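Side-chain contacts in potential RNA-dependent RNA polymerase (Human picobirnavirus, PDB 5I62), which probably synthesises RNA on an RNA template from ribonucleoside triphosphates, in both transcription and replication of the viral genome: residues A[90-95]-A[306-311]; A[318-323]-A[328-333]; A[166-171]-A[177-182]. All blocks are in the same frame, centred on the assembly; numbering follows the deposited sequence.

Contact 1 of 3, residues A[90-95]-A[306-311]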
ATOM      1  N   SER A  90      13.785  -1.774 -16.499  1.00 23.81           N
ATOM      2  CA  SER A  90      12.954  -0.612 -16.804  1.00 23.29           C
ATOM      3  C   SER A  90      12.125  -0.196 -15.599  1.00 21.72           C
ATOM      4  O   SER A  90      11.878   0.998 -15.388  1.00 18.69           O
ATOM      5  CB  SER A  90      12.034  -0.917 -17.982  1.00 26.39           C
ATOM      6  OG  SER A  90      12.745  -0.857 -19.198  1.00 35.86           O
ATOM      7  N   ASP A  91      11.664  -1.177 -14.819  1.00 19.20           N
ATOM      8  CA  ASP A  91      10.928  -0.878 -13.598  1.00 22.95           C
ATOM      9  C   ASP A  91      11.793  -0.091 -12.627  1.00 21.45           C
ATOM     10  O   ASP A  91      11.294   0.789 -11.919  1.00 20.68           O
ATOM     11  CB  ASP A  91      10.441  -2.173 -12.954  1.00 22.91           C
ATOM     12  CG  ASP A  91       9.503  -2.951 -13.854  1.00 27.83           C
ATOM     13  OD1 ASP A  91       8.859  -2.309 -14.715  1.00 29.05           O
ATOM     14  OD2 ASP A  91       9.405  -4.191 -13.697  1.00 25.27           O
ATOM     15  N   ILE A  92      13.093  -0.403 -12.577  1.00 20.11           N
ATOM     16  CA  ILE A  92      14.023   0.346 -11.735  1.00 18.96           C
ATOM     17  C   ILE A  92      14.292   1.723 -12.318  1.00 19.37           C
ATOM     18  O   ILE A  92      14.242   2.725 -11.596  1.00 17.37           O
ATOM     19  CB  ILE A  92      15.341  -0.423 -11.550  1.00 19.96           C
ATOM     20  CG1 ILE A  92      15.095  -1.823 -10.998  1.00 18.70           C
ATOM     21  CG2 ILE A  92      16.308   0.386 -10.656  1.00 19.43           C
ATOM     22  CD1 ILE A  92      16.388  -2.596 -10.845  1.00 25.33           C
ATOM     23  N   ASP A  93      14.634   1.766 -13.617  1.00 18.09           N
ATOM     24  CA  ASP A  93      14.863   3.018 -14.330  1.00 21.73           C
ATOM     25  C   ASP A  93      13.765   4.032 -14.028  1.00 17.14           C
ATOM     26  O   ASP A  93      14.036   5.224 -13.847  1.00 19.70           O
ATOM     27  CB  ASP A  93      14.919   2.777 -15.841  1.00 22.28           C
ATOM     28  CG  ASP A  93      16.158   1.999 -16.287  1.00 31.12           C
ATOM     29  OD1 ASP A  93      17.132   1.897 -15.508  1.00 27.61           O
ATOM     30  OD2 ASP A  93      16.148   1.500 -17.443  1.00 32.12           O
ATOM     31  N   SER A  94      12.513   3.566 -13.992  1.00 18.97           N
ATOM     32  CA  SER A  94      11.361   4.448 -13.800  1.00 18.41           C
ATOM     33  C   SER A  94      11.502   5.322 -12.557  1.00 17.41           C
ATOM     34  O   SER A  94      11.153   6.506 -12.573  1.00 17.36           O
ATOM     35  CB  SER A  94      10.082   3.613 -13.722  1.00 20.59           C
ATOM     36  OG  SER A  94       8.925   4.441 -13.701  1.00 29.06           O
ATOM     37  N   TYR A  95      12.037   4.759 -11.469  1.00 17.02           N
ATOM     38  CA  TYR A  95      12.196   5.546 -10.249  1.00 18.07           C
ATOM     39  C   TYR A  95      13.181   6.690 -10.426  1.00 17.71           C
ATOM     40  O   TYR A  95      13.067   7.720  -9.747  1.00 19.77           O
ATOM     41  CB  TYR A  95      12.638   4.653  -9.090  1.00 16.85           C
ATOM     42  CG  TYR A  95      11.509   3.841  -8.531  1.00 15.18           C
ATOM     43  CD1 TYR A  95      11.116   2.655  -9.131  1.00 16.93           C
ATOM     44  CD2 TYR A  95      10.785   4.301  -7.446  1.00 17.97           C
ATOM     45  CE1 TYR A  95      10.062   1.922  -8.635  1.00 17.84           C
ATOM     46  CE2 TYR A  95       9.722   3.580  -6.941  1.00 17.10           C
ATOM     47  CZ  TYR A  95       9.366   2.395  -7.541  1.00 18.09           C
ATOM     48  OH  TYR A  95       8.310   1.683  -7.032  1.00 21.73           O
ATOM     49  N   LEU A 306      20.517   2.003  -4.302  1.00 14.63           N
ATOM     50  CA  LEU A 306      19.771   0.760  -4.484  1.00 13.35           C
ATOM     51  C   LEU A 306      20.711  -0.387  -4.823  1.00 14.02           C
ATOM     52  O   LEU A 306      21.361  -0.362  -5.871  1.00 14.14           O
ATOM     53  CB  LEU A 306      18.742   0.903  -5.602  1.00 17.00           C
ATOM     54  CG  LEU A 306      17.928  -0.349  -5.908  1.00 14.74           C
ATOM     55  CD1 LEU A 306      17.025  -0.763  -4.720  1.00 13.53           C
ATOM     56  CD2 LEU A 306      17.096  -0.115  -7.169  1.00 18.02           C
ATOM     57  N   ALA A 307      20.736  -1.412  -3.965  1.00 16.44           N
ATOM     58  CA  ALA A 307      21.459  -2.656  -4.244  1.00 17.39           C
ATOM     59  C   ALA A 307      20.498  -3.585  -4.984  1.00 14.68           C
ATOM     60  O   ALA A 307      19.558  -4.119  -4.399  1.00 16.40           O
ATOM     61  CB  ALA A 307      21.973  -3.290  -2.956  1.00 18.56           C
ATOM     62  N   TYR A 308      20.721  -3.781  -6.280  1.00 16.53           N
ATOM     63  CA  TYR A 308      19.788  -4.550  -7.094  1.00 16.87           C
ATOM     64  C   TYR A 308      20.340  -5.908  -7.518  1.00 18.77           C
ATOM     65  O   TYR A 308      19.598  -6.712  -8.094  1.00 18.89           O
ATOM     66  CB  TYR A 308      19.362  -3.744  -8.330  1.00 16.97           C
ATOM     67  CG  TYR A 308      20.512  -3.308  -9.217  1.00 18.03           C
ATOM     68  CD1 TYR A 308      20.933  -4.101 -10.279  1.00 21.02           C
ATOM     69  CD2 TYR A 308      21.162  -2.098  -9.001  1.00 20.07           C
ATOM     70  CE1 TYR A 308      21.976  -3.710 -11.093  1.00 23.16           C
ATOM     71  CE2 TYR A 308      22.210  -1.690  -9.809  1.00 19.49           C
ATOM     72  CZ  TYR A 308      22.611  -2.503 -10.856  1.00 23.35           C
ATOM     73  OH  TYR A 308      23.658  -2.112 -11.661  1.00 26.31           O
ATOM     74  N   ASN A 309      21.608  -6.183  -7.230  1.00 16.63           N
ATOM     75  CA  ASN A 309      22.210  -7.488  -7.463  1.00 17.25           C
ATOM     76  C   ASN A 309      23.405  -7.607  -6.528  1.00 19.36           C
ATOM     77  O   ASN A 309      23.836  -6.625  -5.929  1.00 17.40           O
ATOM     78  CB  ASN A 309      22.619  -7.669  -8.930  1.00 18.63           C
ATOM     79  CG  ASN A 309      22.932  -9.130  -9.288  1.00 22.06           C
ATOM     80  OD1 ASN A 309      22.736 -10.040  -8.487  1.00 19.40           O
ATOM     81  ND2 ASN A 309      23.413  -9.342 -10.503  1.00 23.20           N
ATOM     82  N   TRP A 310      23.926  -8.828  -6.389  1.00 20.32           N
ATOM     83  CA  TRP A 310      25.125  -9.009  -5.577  1.00 21.24           C
ATOM     84  C   TRP A 310      26.259  -8.171  -6.151  1.00 17.92           C
ATOM     85  O   TRP A 310      26.656  -8.355  -7.302  1.00 23.57           O
ATOM     86  CB  TRP A 310      25.525 -10.481  -5.528  1.00 21.69           C
ATOM     87  CG  TRP A 310      26.670 -10.724  -4.621  1.00 22.54           C
ATOM     88  CD1 TRP A 310      27.997 -10.647  -4.932  1.00 25.61           C
ATOM     89  CD2 TRP A 310      26.600 -11.064  -3.238  1.00 20.81           C
ATOM     90  NE1 TRP A 310      28.763 -10.931  -3.823  1.00 23.71           N
ATOM     91  CE2 TRP A 310      27.930 -11.202  -2.771  1.00 22.85           C
ATOM     92  CE3 TRP A 310      25.545 -11.289  -2.350  1.00 22.05           C
ATOM     93  CZ2 TRP A 310      28.229 -11.536  -1.456  1.00 20.13           C
ATOM     94  CZ3 TRP A 310      25.842 -11.629  -1.040  1.00 23.57           C
ATOM     95  CH2 TRP A 310      27.178 -11.748  -0.605  1.00 23.91           C
ATOM     96  N   GLY A 311      26.762  -7.225  -5.366  1.00 18.29           N
ATOM     97  CA  GLY A 311      27.851  -6.400  -5.842  1.00 17.96           C
ATOM     98  C   GLY A 311      27.466  -5.285  -6.795  1.00 24.07           C
ATOM     99  O   GLY A 311      28.345  -4.687  -7.414  1.00 23.71           O
TER

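Contact 2 of 3, residues A[318-323]-A[328-333]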
ATOM      1  N   HIS A 318      15.890   9.887  -6.764  1.00 13.30           N
ATOM      2  CA  HIS A 318      14.853   9.092  -7.407  1.00 15.82           C
ATOM      3  C   HIS A 318      13.515   9.433  -6.757  1.00 14.49           C
ATOM      4  O   HIS A 318      13.437  10.277  -5.860  1.00 18.31           O
ATOM      5  CB  HIS A 318      15.186   7.591  -7.314  1.00 14.60           C
ATOM      6  CG  HIS A 318      15.541   7.140  -5.924  1.00 14.53           C
ATOM      7  ND1 HIS A 318      14.612   7.023  -4.913  1.00 16.33           N
ATOM      8  CD2 HIS A 318      16.728   6.773  -5.382  1.00 14.98           C
ATOM      9  CE1 HIS A 318      15.206   6.600  -3.810  1.00 16.65           C
ATOM     10  NE2 HIS A 318      16.493   6.441  -4.067  1.00 15.13           N
ATOM     11  N   GLY A 319      12.455   8.787  -7.234  1.00 17.36           N
ATOM     12  CA  GLY A 319      11.146   8.979  -6.654  1.00 17.52           C
ATOM     13  C   GLY A 319      11.056   8.315  -5.288  1.00 19.48           C
ATOM     14  O   GLY A 319      12.043   7.865  -4.705  1.00 20.60           O
ATOM     15  N   MET A 320       9.828   8.250  -4.774  1.00 20.31           N
ATOM     16  CA  MET A 320       9.598   7.636  -3.475  1.00 17.45           C
ATOM     17  C   MET A 320      10.109   6.206  -3.457  1.00 18.12           C
ATOM     18  O   MET A 320       9.648   5.362  -4.227  1.00 17.75           O
ATOM     19  CB  MET A 320       8.117   7.657  -3.127  1.00 15.88           C
ATOM     20  CG  MET A 320       7.795   6.833  -1.906  1.00 17.15           C
ATOM     21  SD  MET A 320       8.527   7.551  -0.420  1.00 21.32           S
ATOM     22  CE  MET A 320       7.372   8.924  -0.159  1.00 18.05           C
ATOM     23  N   GLY A 321      11.053   5.925  -2.557  1.00 21.41           N
ATOM     24  CA  GLY A 321      11.490   4.553  -2.376  1.00 18.52           C
ATOM     25  C   GLY A 321      10.371   3.758  -1.738  1.00 20.24           C
ATOM     26  O   GLY A 321      10.189   3.808  -0.521  1.00 25.66           O
ATOM     27  N   SER A 322       9.592   3.053  -2.561  1.00 25.74           N
ATOM     28  CA  SER A 322       8.418   2.310  -2.113  1.00 27.24           C
ATOM     29  C   SER A 322       8.799   1.288  -1.052  1.00 25.33           C
ATOM     30  O   SER A 322       9.281   0.204  -1.398  1.00 28.87           O
ATOM     31  CB  SER A 322       7.750   1.605  -3.300  1.00 29.06           C
ATOM     32  OG  SER A 322       7.821   2.397  -4.484  1.00 30.35           O
ATOM     33  N   GLY A 323       8.597   1.619   0.232  1.00 26.58           N
ATOM     34  CA  GLY A 323       9.175   0.842   1.326  1.00 24.62           C
ATOM     35  C   GLY A 323       9.737   1.679   2.466  1.00 28.54           C
ATOM     36  O   GLY A 323      10.034   1.157   3.548  1.00 26.73           O
ATOM     37  N   ASN A 328       3.759   6.118   2.738  1.00 23.79           N
ATOM     38  CA  ASN A 328       2.360   6.494   2.685  1.00 22.25           C
ATOM     39  C   ASN A 328       2.145   7.906   3.226  1.00 21.37           C
ATOM     40  O   ASN A 328       1.321   8.658   2.691  1.00 21.68           O
ATOM     41  CB  ASN A 328       1.530   5.469   3.450  1.00 25.38           C
ATOM     42  CG  ASN A 328       0.064   5.606   3.175  1.00 35.54           C
ATOM     43  OD1 ASN A 328      -0.650   6.296   3.904  1.00 33.79           O
ATOM     44  ND2 ASN A 328      -0.397   4.982   2.088  1.00 36.24           N
ATOM     45  N   ALA A 329       2.884   8.288   4.270  1.00 16.93           N
ATOM     46  CA  ALA A 329       2.644   9.577   4.917  1.00 18.52           C
ATOM     47  C   ALA A 329       2.948  10.734   3.971  1.00 15.94           C
ATOM     48  O   ALA A 329       2.105  11.619   3.766  1.00 17.07           O
ATOM     49  CB  ALA A 329       3.473   9.693   6.194  1.00 18.10           C
ATOM     50  N   ASP A 330       4.163  10.760   3.404  1.00 13.75           N
ATOM     51  CA  ASP A 330       4.555  11.860   2.523  1.00 15.29           C
ATOM     52  C   ASP A 330       3.573  12.001   1.368  1.00 15.58           C
ATOM     53  O   ASP A 330       3.165  13.110   1.008  1.00 18.55           O
ATOM     54  CB  ASP A 330       5.964  11.642   1.953  1.00 15.91           C
ATOM     55  CG  ASP A 330       7.077  11.933   2.955  1.00 18.25           C
ATOM     56  OD1 ASP A 330       6.803  12.093   4.157  1.00 18.62           O
ATOM     57  OD2 ASP A 330       8.250  12.010   2.512  1.00 19.73           O
ATOM     58  N   GLU A 331       3.223  10.874   0.753  1.00 16.68           N
ATOM     59  CA  GLU A 331       2.356  10.879  -0.413  1.00 15.77           C
ATOM     60  C   GLU A 331       0.951  11.340  -0.060  1.00 17.80           C
ATOM     61  O   GLU A 331       0.349  12.123  -0.797  1.00 16.40           O
ATOM     62  CB  GLU A 331       2.320   9.488  -1.027  1.00 17.46           C
ATOM     63  CG  GLU A 331       3.630   9.112  -1.677  1.00 18.18           C
ATOM     64  CD  GLU A 331       3.532   7.825  -2.453  1.00 25.04           C
ATOM     65  OE1 GLU A 331       2.531   7.092  -2.283  1.00 22.98           O
ATOM     66  OE2 GLU A 331       4.468   7.555  -3.237  1.00 25.14           O
ATOM     67  N   THR A 332       0.415  10.860   1.066  1.00 15.94           N
ATOM     68  CA  THR A 332      -0.952  11.205   1.458  1.00 19.32           C
ATOM     69  C   THR A 332      -1.075  12.690   1.786  1.00 17.51           C
ATOM     70  O   THR A 332      -2.056  13.353   1.409  1.00 17.05           O
ATOM     71  CB  THR A 332      -1.375  10.346   2.650  1.00 17.51           C
ATOM     72  OG1 THR A 332      -1.345   8.969   2.264  1.00 19.20           O
ATOM     73  CG2 THR A 332      -2.784  10.707   3.118  1.00 17.99           C
ATOM     74  N   LEU A 333      -0.088  13.228   2.498  1.00 17.33           N
ATOM     75  CA  LEU A 333      -0.076  14.651   2.816  1.00 18.69           C
ATOM     76  C   LEU A 333      -0.061  15.492   1.541  1.00 19.20           C
ATOM     77  O   LEU A 333      -0.821  16.459   1.408  1.00 16.09           O
ATOM     78  CB  LEU A 333       1.140  14.972   3.681  1.00 16.66           C
ATOM     79  CG  LEU A 333       1.177  14.485   5.128  1.00 22.47           C
ATOM     80  CD1 LEU A 333       2.539  14.848   5.710  1.00 21.31           C
ATOM     81  CD2 LEU A 333       0.053  15.120   5.934  1.00 24.79           C
TER

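Contact 3 of 3, residues A[166-171]-A[177-182]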
ATOM      1  N   GLY A 166      26.730  13.430  -0.068  1.00 23.13           N
ATOM      2  CA  GLY A 166      26.720  13.308  -1.516  1.00 24.46           C
ATOM      3  C   GLY A 166      25.773  12.192  -1.904  1.00 22.73           C
ATOM      4  O   GLY A 166      24.659  12.091  -1.395  1.00 21.66           O
ATOM      5  N   ARG A 167      26.228  11.300  -2.769  1.00 22.57           N
ATOM      6  CA  ARG A 167      25.344  10.236  -3.217  1.00 21.66           C
ATOM      7  C   ARG A 167      25.298   9.040  -2.261  1.00 17.57           C
ATOM      8  O   ARG A 167      24.560   8.096  -2.531  1.00 16.09           O
ATOM      9  CB  ARG A 167      25.754   9.788  -4.618  1.00 22.72           C
ATOM     10  CG  ARG A 167      27.037   8.981  -4.645  1.00 26.48           C
ATOM     11  CD  ARG A 167      27.570   8.819  -6.062  1.00 30.42           C
ATOM     12  NE  ARG A 167      28.611   7.800  -6.077  1.00 38.09           N
ATOM     13  CZ  ARG A 167      28.778   6.905  -7.043  1.00 33.90           C
ATOM     14  NH1 ARG A 167      27.967   6.900  -8.094  1.00 39.06           N
ATOM     15  NH2 ARG A 167      29.753   6.012  -6.946  1.00 39.27           N
ATOM     16  N   TYR A 168      26.030   9.072  -1.148  1.00 19.00           N
ATOM     17  CA  TYR A 168      26.108   7.956  -0.209  1.00 18.52           C
ATOM     18  C   TYR A 168      25.210   8.181   0.997  1.00 17.41           C
ATOM     19  O   TYR A 168      25.050   9.305   1.467  1.00 18.47           O
ATOM     20  CB  TYR A 168      27.542   7.736   0.281  1.00 17.89           C
ATOM     21  CG  TYR A 168      28.507   7.435  -0.829  1.00 20.26           C
ATOM     22  CD1 TYR A 168      28.567   6.163  -1.391  1.00 24.06           C
ATOM     23  CD2 TYR A 168      29.321   8.428  -1.356  1.00 23.91           C
ATOM     24  CE1 TYR A 168      29.446   5.875  -2.432  1.00 24.14           C
ATOM     25  CE2 TYR A 168      30.202   8.152  -2.393  1.00 28.37           C
ATOM     26  CZ  TYR A 168      30.258   6.873  -2.923  1.00 28.37           C
ATOM     27  OH  TYR A 168      31.127   6.601  -3.952  1.00 33.75           O
ATOM     28  N   CYS A 169      24.655   7.094   1.516  1.00 17.82           N
ATOM     29  CA  CYS A 169      23.891   7.116   2.753  1.00 16.37           C
ATOM     30  C   CYS A 169      24.806   6.620   3.869  1.00 17.19           C
ATOM     31  O   CYS A 169      25.159   5.440   3.904  1.00 20.22           O
ATOM     32  CB  CYS A 169      22.644   6.249   2.630  1.00 17.40           C
ATOM     33  SG  CYS A 169      21.660   6.117   4.152  1.00 22.51           S
ATOM     34  N   VAL A 170      25.208   7.512   4.764  1.00 17.39           N
ATOM     35  CA  VAL A 170      26.048   7.116   5.890  1.00 18.00           C
ATOM     36  C   VAL A 170      25.156   6.621   7.017  1.00 18.91           C
ATOM     37  O   VAL A 170      24.156   7.259   7.353  1.00 18.27           O
ATOM     38  CB  VAL A 170      26.934   8.283   6.346  1.00 20.75           C
ATOM     39  CG1 VAL A 170      27.713   7.903   7.608  1.00 19.97           C
ATOM     40  CG2 VAL A 170      27.878   8.710   5.212  1.00 21.55           C
ATOM     41  N   MET A 171      25.501   5.467   7.594  1.00 16.58           N
ATOM     42  CA  MET A 171      24.764   4.901   8.727  1.00 16.70           C
ATOM     43  C   MET A 171      25.750   4.585   9.844  1.00 17.03           C
ATOM     44  O   MET A 171      26.520   3.622   9.741  1.00 16.99           O
ATOM     45  CB  MET A 171      23.989   3.657   8.318  1.00 13.28           C
ATOM     46  CG  MET A 171      23.121   3.864   7.079  1.00 14.90           C
ATOM     47  SD  MET A 171      21.883   2.585   6.876  1.00 17.88           S
ATOM     48  CE  MET A 171      22.898   1.081   6.924  1.00 17.03           C
ATOM     49  N   GLU A 177      30.394   2.226  11.324  1.00 15.78           N
ATOM     50  CA  GLU A 177      29.951   3.042  10.197  1.00 18.60           C
ATOM     51  C   GLU A 177      29.752   2.137   8.992  1.00 19.00           C
ATOM     52  O   GLU A 177      30.704   1.508   8.517  1.00 19.01           O
ATOM     53  CB  GLU A 177      30.919   4.168   9.841  1.00 18.66           C
ATOM     54  CG  GLU A 177      30.468   4.822   8.523  1.00 22.64           C
ATOM     55  CD  GLU A 177      31.122   6.156   8.213  1.00 27.54           C
ATOM     56  OE1 GLU A 177      31.724   6.786   9.117  1.00 26.99           O
ATOM     57  OE2 GLU A 177      31.024   6.572   7.040  1.00 26.96           O
ATOM     58  N   TRP A 178      28.515   2.052   8.521  1.00 17.64           N
ATOM     59  CA  TRP A 178      28.171   1.332   7.301  1.00 16.47           C
ATOM     60  C   TRP A 178      27.784   2.323   6.210  1.00 20.39           C
ATOM     61  O   TRP A 178      27.510   3.497   6.465  1.00 18.25           O
ATOM     62  CB  TRP A 178      27.007   0.360   7.530  1.00 15.20           C
ATOM     63  CG  TRP A 178      27.185  -0.666   8.615  1.00 16.22           C
ATOM     64  CD1 TRP A 178      26.780  -0.571   9.921  1.00 17.68           C
ATOM     65  CD2 TRP A 178      27.780  -1.961   8.478  1.00 17.35           C
ATOM     66  NE1 TRP A 178      27.096  -1.729  10.606  1.00 17.30           N
ATOM     67  CE2 TRP A 178      27.710  -2.595   9.741  1.00 17.42           C
ATOM     68  CE3 TRP A 178      28.367  -2.649   7.411  1.00 17.93           C
ATOM     69  CZ2 TRP A 178      28.187  -3.887   9.956  1.00 19.22           C
ATOM     70  CZ3 TRP A 178      28.857  -3.932   7.634  1.00 18.74           C
ATOM     71  CH2 TRP A 178      28.763  -4.533   8.898  1.00 20.06           C
ATOM     72  N   SER A 179      27.753   1.839   4.978  1.00 18.49           N
ATOM     73  CA  SER A 179      27.168   2.592   3.881  1.00 16.14           C
ATOM     74  C   SER A 179      25.803   1.972   3.591  1.00 20.40           C
ATOM     75  O   SER A 179      25.699   0.750   3.446  1.00 20.98           O
ATOM     76  CB  SER A 179      28.075   2.571   2.649  1.00 18.88           C
ATOM     77  OG  SER A 179      27.810   3.684   1.796  1.00 24.75           O
ATOM     78  N   GLY A 180      24.760   2.803   3.531  1.00 18.82           N
ATOM     79  CA  GLY A 180      23.401   2.284   3.433  1.00 14.51           C
ATOM     80  C   GLY A 180      22.939   2.126   1.988  1.00 18.10           C
ATOM     81  O   GLY A 180      23.268   2.928   1.113  1.00 16.63           O
ATOM     82  N   ALA A 181      22.157   1.075   1.748  1.00 18.67           N
ATOM     83  CA  ALA A 181      21.498   0.894   0.466  1.00 16.99           C
ATOM     84  C   ALA A 181      20.190   0.142   0.672  1.00 18.51           C
ATOM     85  O   ALA A 181      20.143  -0.846   1.411  1.00 18.37           O
ATOM     86  CB  ALA A 181      22.397   0.143  -0.527  1.00 14.46           C
ATOM     87  N   ALA A 182      19.136   0.599  -0.003  1.00 14.30           N
ATOM     88  CA  ALA A 182      17.943  -0.221  -0.122  1.00 16.09           C
ATOM     89  C   ALA A 182      18.284  -1.484  -0.903  1.00 14.50           C
ATOM     90  O   ALA A 182      19.199  -1.502  -1.728  1.00 16.49           O
ATOM     91  CB  ALA A 182      16.811   0.531  -0.830  1.00 14.97           C
TER
HETATM   92  O   HOH W   1      25.522   4.541   0.517  1.00 17.31           O

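Contact 1 of 3, residues A[90-95]-A[306-311]
Leu306 opens the strand and meets Ile92 with one methyl: its CD2 lies 3.6 Å from Ile92 CG2, where the two branches pass each other at a slant. CG of Leu306 is turned anti to its backbone N (chi1 178°), and this carries the branch out toward helix 89-97. The same leucine also touches Ala182 and Trp204, so the methyl pair belongs to a wider apolar layer. Ala307 is bound through its backbone to Ala182 and Leu184, which fixes strand 306-309 as a parallel neighbour of strand 176-189, and the side chain of Leu184 packs against both Ile92 and Tyr308. At Tyr308 the second methyl of Ile92 comes in: CD1 is 4.1 Å from Tyr308 CB, and the two side chains cross at about a right angle. Tyr308 CB is the tyrosine atom nearest to Ile92, and chi1 of 58°, with CG between the backbone N and the carbonyl carbon, leaves the ring to be met only obliquely. The arrangement is a helix laid on a mixed beta sheet of the polymerase fold: the nearest CA atoms, those of Ile92 and Tyr308, are 8.9 Å apart, and a single isoleucine from the helix bridges the gap with two methyls while no hydrogen bond crosses it. Past Tyr308 the chain turns back into strand 312-314. Trp310 and Gly311 have the backbone angles of a type II beta turn, with positive phi at the glycine. Asn309 makes a bent bond within this turn, OD1 accepting from Trp310 N at 2.7 Å with the donor 47° above the carbonyl plane, and its ND2 bonds to Glu312.

Contact 2 of 3, residues A[318-323]-A[328-333]
Met320 lays its terminal methyl against the first turns of helix 327-345: CE is 3.7 Å from Asp330 CB and 4.0 Å from Glu331 CG. Its chain is bent at both chi2 (67°) and chi3 (76°), which folds the thioether back and brings CE over these two neighbouring residues. Nearer the root of the methionine, CB and CG are both touched by a single carboxylate oxygen, Glu331 OE2, which lies 3.7 Å from Met320 CB; the glutamate reaches it with its chain extended beyond CG. Asp330 crosses the methionine at about a right angle and meets it with its methylene, while its oxygens bond elsewhere: OD1 to Tyr218, OD2 to Tyr302 and, as a salt bridge, to Lys301. Ser322 and Gly323 in the loop and Thr327 at the start of helix 327-345 have a spacing and loop-helix setting consistent with polymerase motif B, and both segments fall in the catalytic region. Within the helix, Asn328 O accepts from Thr332 N and from Thr332 OG1 (2.7 Å from Asn328 O), on opposite faces of its carbonyl plane. The contact itself packs the methionine's methyl and methylene groups against two methylenes and one carboxylate oxygen, with no hydrogen bond; the polar bonds of Asp330 are made outside it and probably help to fix the direction of that side chain.

Contact 3 of 3, residues A[166-171]-A[177-182]
Gly180 N gives its hydrogen to Cys169 O at 2.7 Å, and two further backbone bonds join Met171 and Trp178: Trp178 N to Met171 O at 2.8 Å and Met171 N to Trp178 O at 3.0 Å. The Met171-Trp178 bonds define the register of a beta hairpin, to which the bond from Gly180 adds; strand 168-173 runs antiparallel to strand 176-189, with an angle of 146° between the N-to-C directions of the two short segments. Met171 and Trp178 form a hydrogen-bonded pair, Val170 and Ser179 the non-hydrogen-bonded pair beside it. At Gly180 the return bond from Cys169 N to Gly180 O is not made directly, and a water bridges the two atoms. It accepts from Cys169 N at 2.9 Å, donates to Gly180 O at 2.8 Å, and is also bonded to Ser179 OG, which chi1 of -157° swings anti to the serine's backbone N. The water therefore has three protein partners on both strands, and it lies at the edge of the Tyr168 ring, in its plane. Arg167 CG sits over one face of that ring, offset toward its rim, and the guanidinium adds a weak bond from NH2 to the tyrosine OH; Tyr315 lies against both residues. Outward from the backbone, Met171 fills the side of the sheet that it shares with Cys169 and Trp178. Its SD lies beside Gly180 CA, and the bend at chi3 (-54°) turns CE back over the glycine, 3.7 Å from Gly180 CA. Trp178 turns its indole away from this spot toward Asn13 and Pro145. Strand 160-165 flanks strand 168-173 on its other edge, Tyr163 bonding to Val170 through the backbone. On the face opposite Met171, Val170 CG1 rests 3.6 Å from Glu177 OE2, a methyl against a carboxylate oxygen.

Contact 1 touches both of the others, whereas contacts 2 and 3 are separated by about 7 Å between nearest atoms. Toward contact 2, whose centre lies about 17 Å away, Tyr95, near the end of helix 89-97, makes two probable hydrogen bonds: Tyr95 OH with Ser322 OG (2.7 Å), and Gly319 N to Tyr95 O (2.8 Å). Toward contact 3, centred about 16 Å away, the tie is through the shared sheet, with Ala307 N 2.7 Å from Ala182 O. Contact 3 is nested in sequence within the loop that contact 1 closes. Contact 2 alone has both segments in the catalytic region. Through Ile92 and Tyr95, helix 89-97 touches both the mixed sheet and the loop that probably belongs to motif B.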